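Local coordinates for erythrocyte binding antigen 140 (Plasmodium falciparum, PDB 4GF2), which probably binds a sialic acid-bearing receptor, glycophorin C, on the host erythrocyte surface during invasion, through the region of two Duffy binding domains held in this chain, at residues A[67-70]-A[71-75]. The protein carries 3 engineered substitutions. Numbering follows the deposited sequence.
Sequences VNTE and AKLLY
E70 and L74 meet one turn apart on helix 56-78, in the first Duffy binding domain. The E70 carboxylate lies against the leucine branch, with OE2 3.6 Å from L74 CG. CG of E70 is anti to the backbone N (chi1 172°), and the bend at chi2 (70°) turns the carboxylate toward L74. One residue earlier, the T69 and L73 side chains run alongside each other in one direction. Their methyls touch, T69 CG2 to L73 CD1 at 3.8 Å. N68 OD1 lies 3.9 Å from K72 CE, and N68 ND2 bonds N157 OD1 and H153 O. The helix backbone sets this spacing. L74 N donates to E70 O at 2.9 Å, and L73 N donates to T69 O. The K72 N to N68 O bond is weak.

Further out, E70 OE1 takes a bond from C44 N and a salt bridge from K17, and OE2 bonds S93 OG of helix 83-101. L74 also packs on F86 and E89 of that helix. The buried carboxylate thus has partners at both oxygens, and the salt bridge would favour its charged form. E70 joins this helix to two loops and a neighbouring helix, while L74 gives its carboxylate an apolar flank.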
ATOM      1  N   VAL A  67     -39.806  25.262   3.373  1.00 40.82           N
ATOM      2  CA  VAL A  67     -38.578  26.000   3.663  1.00 38.66           C
ATOM      3  C   VAL A  67     -38.374  26.177   5.166  1.00 39.63           C
ATOM      4  O   VAL A  67     -37.266  26.006   5.676  1.00 38.62           O
ATOM      5  CB  VAL A  67     -38.532  27.381   2.962  1.00 36.26           C
ATOM      6  CG1 VAL A  67     -38.584  27.210   1.457  1.00 37.36           C
ATOM      7  CG2 VAL A  67     -39.661  28.290   3.447  1.00 34.99           C
ATOM      8  N   ASN A  68     -39.449  26.508   5.871  1.00 41.40           N
ATOM      9  CA  ASN A  68     -39.393  26.704   7.315  1.00 40.66           C
ATOM     10  C   ASN A  68     -39.031  25.408   8.040  1.00 39.70           C
ATOM     11  O   ASN A  68     -38.306  25.423   9.035  1.00 38.94           O
ATOM     12  CB  ASN A  68     -40.733  27.245   7.821  1.00 41.73           C
ATOM     13  CG  ASN A  68     -40.764  27.422   9.323  1.00 42.54           C
ATOM     14  OD1 ASN A  68     -41.137  26.512  10.056  1.00 43.65           O
ATOM     15  ND2 ASN A  68     -40.374  28.602   9.788  1.00 41.11           N
ATOM     16  N   THR A  69     -39.528  24.283   7.534  1.00 39.75           N
ATOM     17  CA  THR A  69     -39.232  22.991   8.139  1.00 40.55           C
ATOM     18  C   THR A  69     -37.782  22.620   7.857  1.00 41.14           C
ATOM     19  O   THR A  69     -37.068  22.147   8.745  1.00 41.53           O
ATOM     20  CB  THR A  69     -40.165  21.879   7.621  1.00 40.19           C
ATOM     21  OG1 THR A  69     -41.525  22.203   7.935  1.00 42.21           O
ATOM     22  CG2 THR A  69     -39.820  20.549   8.268  1.00 39.23           C
ATOM     23  N   GLU A  70     -37.349  22.848   6.623  1.00 40.73           N
ATOM     24  CA  GLU A  70     -35.966  22.594   6.238  1.00 37.95           C
ATOM     25  C   GLU A  70     -35.011  23.296   7.202  1.00 36.88           C
ATOM     26  O   GLU A  70     -34.003  22.725   7.613  1.00 37.18           O
ATOM     27  CB  GLU A  70     -35.722  23.062   4.801  1.00 35.92           C
ATOM     28  CG  GLU A  70     -34.260  23.023   4.363  1.00 34.44           C
ATOM     29  CD  GLU A  70     -33.724  21.615   4.186  1.00 35.20           C
ATOM     30  OE1 GLU A  70     -34.524  20.650   4.241  1.00 38.82           O
ATOM     31  OE2 GLU A  70     -32.497  21.477   3.987  1.00 32.52           O
ATOM     32  N   ALA A  71     -35.342  24.530   7.573  1.00 36.67           N
ATOM     33  CA  ALA A  71     -34.529  25.297   8.518  1.00 38.46           C
ATOM     34  C   ALA A  71     -34.427  24.624   9.895  1.00 40.66           C
ATOM     35  O   ALA A  71     -33.325  24.430  10.412  1.00 41.52           O
ATOM     36  CB  ALA A  71     -35.084  26.700   8.661  1.00 39.58           C
ATOM     37  N   LYS A  72     -35.566  24.273  10.489  1.00 42.04           N
ATOM     38  CA  LYS A  72     -35.573  23.573  11.774  1.00 43.52           C
ATOM     39  C   LYS A  72     -34.676  22.345  11.727  1.00 40.19           C
ATOM     40  O   LYS A  72     -33.836  22.134  12.604  1.00 39.16           O
ATOM     41  CB  LYS A  72     -36.982  23.107  12.149  1.00 49.68           C
ATOM     42  CG  LYS A  72     -37.943  24.198  12.560  1.00 56.34           C
ATOM     43  CD  LYS A  72     -39.211  23.592  13.139  1.00 66.16           C
ATOM     44  CE  LYS A  72     -40.289  24.638  13.373  1.00 75.07           C
ATOM     45  NZ  LYS A  72     -41.505  24.026  13.985  1.00 82.65           N
ATOM     46  N   LEU A  73     -34.877  21.524  10.702  1.00 39.06           N
ATOM     47  CA  LEU A  73     -34.168  20.261  10.600  1.00 38.27           C
ATOM     48  C   LEU A  73     -32.673  20.503  10.409  1.00 35.22           C
ATOM     49  O   LEU A  73     -31.848  19.762  10.936  1.00 35.64           O
ATOM     50  CB  LEU A  73     -34.754  19.413   9.469  1.00 40.36           C
ATOM     51  CG  LEU A  73     -36.180  18.919   9.735  1.00 44.59           C
ATOM     52  CD1 LEU A  73     -36.769  18.231   8.513  1.00 48.17           C
ATOM     53  CD2 LEU A  73     -36.212  17.977  10.926  1.00 45.25           C
ATOM     54  N   LEU A  74     -32.331  21.555   9.676  1.00 33.66           N
ATOM     55  CA  LEU A  74     -30.935  21.938   9.510  1.00 35.97           C
ATOM     56  C   LEU A  74     -30.355  22.401  10.836  1.00 36.24           C
ATOM     57  O   LEU A  74     -29.191  22.140  11.143  1.00 37.40           O
ATOM     58  CB  LEU A  74     -30.795  23.053   8.473  1.00 38.49           C
ATOM     59  CG  LEU A  74     -30.931  22.648   7.005  1.00 40.06           C
ATOM     60  CD1 LEU A  74     -30.836  23.877   6.119  1.00 39.13           C
ATOM     61  CD2 LEU A  74     -29.873  21.617   6.617  1.00 42.46           C
ATOM     62  N   TYR A  75     -31.165  23.089  11.629  1.00 35.28           N
ATOM     63  CA  TYR A  75     -30.691  23.565  12.918  1.00 35.66           C
ATOM     64  C   TYR A  75     -30.363  22.387  13.819  1.00 36.46           C
ATOM     65  O   TYR A  75     -29.316  22.361  14.457  1.00 36.36           O
ATOM     66  CB  TYR A  75     -31.713  24.479  13.594  1.00 36.24           C
ATOM     67  CG  TYR A  75     -31.250  24.939  14.956  1.00 38.41           C
ATOM     68  CD1 TYR A  75     -30.429  26.049  15.093  1.00 38.71           C
ATOM     69  CD2 TYR A  75     -31.609  24.243  16.103  1.00 41.89           C
ATOM     70  CE1 TYR A  75     -29.990  26.462  16.333  1.00 42.47           C
ATOM     71  CE2 TYR A  75     -31.175  24.652  17.349  1.00 45.47           C
ATOM     72  CZ  TYR A  75     -30.368  25.763  17.459  1.00 47.46           C
ATOM     73  OH  TYR A  75     -29.932  26.175  18.698  1.00 53.85           O
TER